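CobC (Shigella flexneri 2a, PDB 6NRU) probably removes the 5'-phosphate from adenosylcobalamin 5'-phosphate and from alpha-ribazole 5'-phosphate, steps in assembling the nucleotide loop of vitamin B12. Local coordinates at residues M4-I9 and C180-I186; M85-W90 and N105-W109. One frame throughout, in Å; residues are numbered along the deposited sequence.

Contact 1 of 2, residues M4-I9 and C180-I186; sequences MRLWLI and CWSAIDI
Two extended strands, 5-9 and 181-186, run antiparallel (158°), axes 4.4 Å apart at closest. L6 faces I184 and L8 faces S182 as hydrogen-bonded pairs: L6 N to I184 O 2.9 Å, I184 N to L6 O 3.0 Å, L8 N to S182 O 2.6 Å, S182 N to L8 O 2.8 Å. M4, a selenomethionine, adds M4 N to I186 O at 3.0 Å and I186 N to M4 O at 2.9 Å. R5-D185 and W7-A183 are the non-hydrogen-bonded pairs, with CA atoms 4.4 Å apart. This is the junction in the mixed sheet of the histidine phosphatase fold where strand 5-10, parallel to 146-151, meets antiparallel 181-187. On one face small A183 makes a hollow. The R5 guanidinium lies over it, NH2 3.7 Å from A183 CB, and R5 NH1 forms a salt bridge with D185 OD2 at 3.0 Å. W7 (chi1 m) and W181 (chi1 p) lean together obliquely, W7 CZ3 3.5 Å from W181 CZ3. On the other face I184 CG2 fills the notch beside L6 and L8, 3.8 Å from L6 CB and 3.9 Å from L8 CD1. L6 CD1 meets I186 CD1 at 3.7 Å, and helix 153-163 packs over these leucines.

Contact 2 of 2, residues M85-W90 and N105-W109; sequences MFFGDW and NYSAW
M85-W90 is a loop ending in a short 3-10 segment at 89-90. N105-W109 is a piece of helix 103-111. The backbones stay well apart, with CA atoms 8.9 Å apart for W90-Y106 and 11.0 Å for F87-W109, and no hydrogen bond crosses the gap. M85, a selenomethionine next to the probable proton donor/acceptor E84, points toward the helix. With chi1 and chi2 both t and chi3 at 94°, M85 CE comes to 3.6 Å from W109 CH2. F87 (chi1 m) leaves the backbone sideways, but its ring reaches W109 (chi1 t), with F87 CE1 3.7 Å from W109 CZ2. The F87 edge meets the W109 face in an offset edge-to-face pair, planes at 83° and centroids 5.5 Å apart. This pair belongs to an aromatic cluster of F87, W90, Y106 and W109, between the loop after E84 and helix 103-111. Y22 adds its ring edge-to-face with F87. G88 has positive phi (66°), which favours glycine; W90 N then hydrogen-bonds back to F87 O at 3.1 Å. W90 (chi1 m) points at the helix, where its six-membered ring meets both Y106 and W109. The Y106 edge (chi1 t) meets the W90 face at 79°, centroids 5.0 Å apart, with Y106 CD1 3.7 Å from W90 CH2. The W90 edge meets the W109 face in an offset edge-to-face pair, W90 six-membered and W109 five-membered centroids 5.2 Å apart, planes at 68°. W90 CH2 also lies 3.5 Å from W109 CB and 3.4 Å from N105 O. W90 NE1 hydrogen-bonds D102 OD2, and Y106 OH is hydrogen-bonded to Y22 OH.

The chain starts in strand 5-10, the first half of contact 1. H11, the probable phosphohistidine, follows directly. The chain then adds strands 52-55 and 76-78 to the sheet and reaches loop 85-90, just after E84. Helix 95-101 leads on to helix 103-111, where contact 2 closes a short loop with 14 residues between its segments. The chain returns to the sheet with strand 146-151, and strand 181-187 closes contact 1 across 170 residues. The short loop of contact 2 therefore lies within the long loop of contact 1. The two do not touch: their centres are about 30 Å apart, on opposite sides of the chain's centre. Contact 1 joins strands inside the sheet; contact 2 ties the loop after E84 to a helix outside it.

Contact 1 of 2, residues M4-I9 and C180-I186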
loop_
_atom_site.group_PDB
_atom_site.type_symbol
_atom_site.label_atom_id
_atom_site.label_comp_id
_atom_site.label_asym_id
_atom_site.label_seq_id
_atom_site.Cartn_x
_atom_site.Cartn_y
_atom_site.Cartn_z
HETATM N N MSE A 4 4.884 18.420 -5.549
HETATM C CA MSE A 4 5.550 17.141 -5.346
HETATM C C MSE A 4 4.839 16.023 -6.096
HETATM O O MSE A 4 3.678 16.160 -6.480
HETATM C CB MSE A 4 5.616 16.802 -3.858
HETATM C CG MSE A 4 4.256 16.654 -3.201
HETATM SE SE MSE A 4 4.358 15.996 -1.368
HETATM C CE MSE A 4 5.533 17.356 -0.624
ATOM N N ARG A 5 5.543 14.911 -6.301
ATOM C CA ARG A 5 4.961 13.725 -6.914
ATOM C C ARG A 5 5.216 12.515 -6.031
ATOM O O ARG A 5 6.357 12.263 -5.627
ATOM C CB ARG A 5 5.532 13.467 -8.308
ATOM C CG ARG A 5 5.153 12.100 -8.847
ATOM C CD ARG A 5 5.608 11.920 -10.270
ATOM N NE ARG A 5 4.710 12.561 -11.220
ATOM C CZ ARG A 5 4.520 12.132 -12.461
ATOM N NH1 ARG A 5 3.684 12.773 -13.269
ATOM N NH2 ARG A 5 5.168 11.058 -12.896
ATOM N N LEU A 6 4.157 11.766 -5.743
ATOM C CA LEU A 6 4.254 10.517 -5.000
ATOM C C LEU A 6 4.267 9.362 -5.991
ATOM O O LEU A 6 3.313 9.185 -6.756
ATOM C CB LEU A 6 3.089 10.371 -4.022
ATOM C CG LEU A 6 2.740 11.634 -3.231
ATOM C CD1 LEU A 6 1.526 11.396 -2.354
ATOM C CD2 LEU A 6 3.930 12.087 -2.396
ATOM N N TRP A 7 5.352 8.597 -5.994
ATOM C CA TRP A 7 5.435 7.382 -6.792
ATOM C C TRP A 7 4.981 6.219 -5.921
ATOM O O TRP A 7 5.615 5.917 -4.905
ATOM C CB TRP A 7 6.855 7.165 -7.310
ATOM C CG TRP A 7 7.392 8.328 -8.096
ATOM C CD1 TRP A 7 7.846 9.517 -7.599
ATOM C CD2 TRP A 7 7.529 8.414 -9.521
ATOM N NE1 TRP A 7 8.256 10.334 -8.623
ATOM C CE2 TRP A 7 8.073 9.680 -9.814
ATOM C CE3 TRP A 7 7.243 7.542 -10.577
ATOM C CZ2 TRP A 7 8.336 10.097 -11.121
ATOM C CZ3 TRP A 7 7.507 7.957 -11.872
ATOM C CH2 TRP A 7 8.047 9.223 -12.131
ATOM N N LEU A 8 3.879 5.585 -6.304
ATOM C CA LEU A 8 3.246 4.556 -5.490
ATOM C C LEU A 8 3.619 3.177 -6.014
ATOM O O LEU A 8 3.471 2.899 -7.209
ATOM C CB LEU A 8 1.726 4.730 -5.489
ATOM C CG LEU A 8 1.237 6.163 -5.264
ATOM C CD1 LEU A 8 -0.280 6.242 -5.302
ATOM C CD2 LEU A 8 1.770 6.710 -3.945
ATOM N N ILE A 9 4.097 2.317 -5.118
ATOM C CA ILE A 9 4.420 0.931 -5.442
ATOM C C ILE A 9 3.824 0.042 -4.361
ATOM O O ILE A 9 4.131 0.210 -3.175
ATOM C CB ILE A 9 5.935 0.694 -5.551
ATOM C CG1 ILE A 9 6.489 1.323 -6.828
ATOM C CG2 ILE A 9 6.245 -0.798 -5.509
ATOM C CD1 ILE A 9 7.939 0.969 -7.094
ATOM N N CYS A 180 3.460 -3.245 -10.694
ATOM C CA CYS A 180 3.172 -1.985 -11.357
ATOM C C CYS A 180 3.574 -0.825 -10.459
ATOM O O CYS A 180 3.901 -0.999 -9.283
ATOM C CB CYS A 180 1.684 -1.869 -11.710
ATOM S SG CYS A 180 1.014 -3.203 -12.722
ATOM N N TRP A 181 3.532 0.376 -11.029
ATOM C CA TRP A 181 3.798 1.596 -10.284
ATOM C C TRP A 181 2.799 2.665 -10.702
ATOM O O TRP A 181 2.319 2.679 -11.840
ATOM C CB TRP A 181 5.236 2.089 -10.502
ATOM C CG TRP A 181 5.545 2.411 -11.931
ATOM C CD1 TRP A 181 6.032 1.557 -12.878
ATOM C CD2 TRP A 181 5.383 3.680 -12.579
ATOM N NE1 TRP A 181 6.184 2.216 -14.076
ATOM C CE2 TRP A 181 5.793 3.520 -13.918
ATOM C CE3 TRP A 181 4.933 4.935 -12.156
ATOM C CZ2 TRP A 181 5.765 4.567 -14.837
ATOM C CZ3 TRP A 181 4.908 5.974 -13.070
ATOM C CH2 TRP A 181 5.321 5.783 -14.396
ATOM N N SER A 182 2.483 3.554 -9.762
ATOM C CA SER A 182 1.565 4.659 -9.991
ATOM C C SER A 182 2.206 5.954 -9.512
ATOM O O SER A 182 3.176 5.946 -8.750
ATOM C CB SER A 182 0.233 4.438 -9.268
ATOM O OG SER A 182 -0.272 3.143 -9.530
ATOM N N ALA A 183 1.649 7.077 -9.962
ATOM C CA ALA A 183 2.158 8.379 -9.559
ATOM C C ALA A 183 1.008 9.373 -9.464
ATOM O O ALA A 183 0.117 9.387 -10.317
ATOM C CB ALA A 183 3.226 8.891 -10.532
ATOM N N ILE A 184 1.040 10.175 -8.410
ATOM C CA ILE A 184 0.076 11.218 -8.166
ATOM C C ILE A 184 0.775 12.535 -7.837
ATOM O O ILE A 184 1.642 12.561 -6.996
ATOM C CB ILE A 184 -0.896 10.821 -7.052
ATOM C CG1 ILE A 184 -1.662 12.034 -6.564
ATOM C CG2 ILE A 184 -0.170 10.122 -5.922
ATOM C CD1 ILE A 184 -3.123 11.771 -6.401
ATOM N N ASP A 185 0.370 13.626 -8.484
ATOM C CA ASP A 185 0.978 14.931 -8.264
ATOM C C ASP A 185 0.119 15.760 -7.321
ATOM O O ASP A 185 -1.111 15.750 -7.417
ATOM C CB ASP A 185 1.156 15.679 -9.587
ATOM C CG ASP A 185 2.491 15.395 -10.243
ATOM O OD1 ASP A 185 3.535 15.748 -9.652
ATOM O OD2 ASP A 185 2.497 14.817 -11.352
ATOM N N ILE A 186 0.770 16.479 -6.410
ATOM C CA ILE A 186 0.087 17.362 -5.473
ATOM C C ILE A 186 0.729 18.737 -5.549
ATOM O O ILE A 186 1.951 18.865 -5.427
ATOM C CB ILE A 186 0.139 16.834 -4.029
ATOM C CG1 ILE A 186 -0.208 15.349 -3.982
ATOM C CG2 ILE A 186 -0.812 17.622 -3.152
ATOM C CD1 ILE A 186 -0.008 14.735 -2.617
#

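Contact 2 of 2, residues M85-W90 and N105-W109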
loop_
_atom_site.group_PDB
_atom_site.type_symbol
_atom_site.label_atom_id
_atom_site.label_comp_id
_atom_site.label_asym_id
_atom_site.label_seq_id
_atom_site.Cartn_x
_atom_site.Cartn_y
_atom_site.Cartn_z
HETATM N N MSE A 85 -3.738 -2.931 7.097
HETATM C CA MSE A 85 -4.721 -3.045 8.160
HETATM C C MSE A 85 -4.413 -4.262 9.019
HETATM O O MSE A 85 -4.003 -5.300 8.500
HETATM C CB MSE A 85 -6.126 -3.151 7.574
HETATM C CG MSE A 85 -7.226 -2.672 8.496
HETATM SE SE MSE A 85 -8.965 -2.713 7.615
HETATM C CE MSE A 85 -9.561 -4.468 8.215
ATOM N N PHE A 86 -4.595 -4.137 10.330
ATOM C CA PHE A 86 -4.351 -5.239 11.255
ATOM C C PHE A 86 -5.635 -6.051 11.409
ATOM O O PHE A 86 -6.610 -5.578 12.001
ATOM C CB PHE A 86 -3.862 -4.716 12.602
ATOM C CG PHE A 86 -3.686 -5.789 13.632
ATOM C CD1 PHE A 86 -2.819 -6.847 13.407
ATOM C CD2 PHE A 86 -4.389 -5.749 14.823
ATOM C CE1 PHE A 86 -2.656 -7.839 14.349
ATOM C CE2 PHE A 86 -4.229 -6.740 15.770
ATOM C CZ PHE A 86 -3.362 -7.786 15.533
ATOM N N PHE A 87 -5.633 -7.274 10.884
ATOM C CA PHE A 87 -6.821 -8.117 10.877
ATOM C C PHE A 87 -6.965 -8.968 12.134
ATOM O O PHE A 87 -7.916 -9.750 12.228
ATOM C CB PHE A 87 -6.814 -9.018 9.637
ATOM C CG PHE A 87 -7.449 -8.391 8.425
ATOM C CD1 PHE A 87 -8.829 -8.377 8.278
ATOM C CD2 PHE A 87 -6.667 -7.821 7.432
ATOM C CE1 PHE A 87 -9.417 -7.803 7.162
ATOM C CE2 PHE A 87 -7.249 -7.244 6.314
ATOM C CZ PHE A 87 -8.624 -7.236 6.179
ATOM N N GLY A 88 -6.052 -8.843 13.092
ATOM C CA GLY A 88 -6.234 -9.514 14.369
ATOM C C GLY A 88 -6.184 -11.025 14.241
ATOM O O GLY A 88 -5.231 -11.596 13.699
ATOM N N ASP A 89 -7.224 -11.686 14.754
ATOM C CA ASP A 89 -7.270 -13.145 14.743
ATOM C C ASP A 89 -7.457 -13.712 13.342
ATOM O O ASP A 89 -7.224 -14.909 13.138
ATOM C CB ASP A 89 -8.395 -13.649 15.652
ATOM C CG ASP A 89 -8.074 -13.494 17.132
ATOM O OD1 ASP A 89 -6.891 -13.628 17.513
ATOM O OD2 ASP A 89 -9.011 -13.248 17.921
ATOM N N TRP A 90 -7.864 -12.889 12.378
ATOM C CA TRP A 90 -8.198 -13.354 11.037
ATOM C C TRP A 90 -6.997 -13.438 10.103
ATOM O O TRP A 90 -7.164 -13.846 8.950
ATOM C CB TRP A 90 -9.253 -12.439 10.408
ATOM C CG TRP A 90 -10.587 -12.503 11.078
ATOM C CD1 TRP A 90 -10.980 -13.378 12.049
ATOM C CD2 TRP A 90 -11.712 -11.655 10.824
ATOM N NE1 TRP A 90 -12.279 -13.127 12.416
ATOM C CE2 TRP A 90 -12.751 -12.071 11.679
ATOM C CE3 TRP A 90 -11.940 -10.584 9.956
ATOM C CZ2 TRP A 90 -13.998 -11.453 11.693
ATOM C CZ3 TRP A 90 -13.181 -9.972 9.971
ATOM C CH2 TRP A 90 -14.193 -10.407 10.834
ATOM N N ASN A 105 -19.016 -12.776 13.745
ATOM C CA ASN A 105 -18.121 -11.630 13.616
ATOM C C ASN A 105 -17.655 -11.453 12.176
ATOM O O ASN A 105 -17.489 -10.323 11.703
ATOM C CB ASN A 105 -16.924 -11.783 14.556
ATOM C CG ASN A 105 -17.342 -12.014 15.996
ATOM O OD1 ASN A 105 -16.769 -12.849 16.697
ATOM N ND2 ASN A 105 -18.349 -11.273 16.445
ATOM N N TYR A 106 -17.461 -12.558 11.454
ATOM C CA TYR A 106 -16.997 -12.461 10.074
ATOM C C TYR A 106 -18.123 -12.062 9.123
ATOM O O TYR A 106 -17.889 -11.314 8.168
ATOM C CB TYR A 106 -16.365 -13.783 9.644
ATOM C CG TYR A 106 -15.635 -13.706 8.334
ATOM C CD1 TYR A 106 -14.448 -12.998 8.217
ATOM C CD2 TYR A 106 -16.136 -14.336 7.207
ATOM C CE1 TYR A 106 -13.782 -12.924 7.011
ATOM C CE2 TYR A 106 -15.477 -14.270 6.002
ATOM C CZ TYR A 106 -14.302 -13.563 5.907
ATOM O OH TYR A 106 -13.646 -13.496 4.701
ATOM N N SER A 107 -19.346 -12.550 9.364
ATOM C CA SER A 107 -20.491 -12.128 8.561
ATOM C C SER A 107 -20.749 -10.640 8.727
ATOM O O SER A 107 -21.083 -9.945 7.760
ATOM C CB SER A 107 -21.741 -12.911 8.964
ATOM O OG SER A 107 -21.470 -14.293 9.082
ATOM N N ALA A 108 -20.622 -10.142 9.960
ATOM C CA ALA A 108 -20.786 -8.718 10.212
ATOM C C ALA A 108 -19.750 -7.903 9.456
ATOM O O ALA A 108 -20.028 -6.773 9.043
ATOM C CB ALA A 108 -20.696 -8.441 11.712
ATOM N N TRP A 109 -18.559 -8.467 9.254
ATOM C CA TRP A 109 -17.537 -7.793 8.466
ATOM C C TRP A 109 -17.846 -7.860 6.976
ATOM O O TRP A 109 -17.738 -6.850 6.273
ATOM C CB TRP A 109 -16.167 -8.406 8.760
ATOM C CG TRP A 109 -15.188 -8.300 7.628
ATOM C CD1 TRP A 109 -14.943 -9.235 6.661
ATOM C CD2 TRP A 109 -14.313 -7.199 7.351
ATOM N NE1 TRP A 109 -13.975 -8.782 5.799
ATOM C CE2 TRP A 109 -13.572 -7.534 6.199
ATOM C CE3 TRP A 109 -14.088 -5.962 7.962
ATOM C CZ2 TRP A 109 -12.620 -6.677 5.647
ATOM C CZ3 TRP A 109 -13.145 -5.112 7.412
ATOM C CH2 TRP A 109 -12.423 -5.474 6.267
#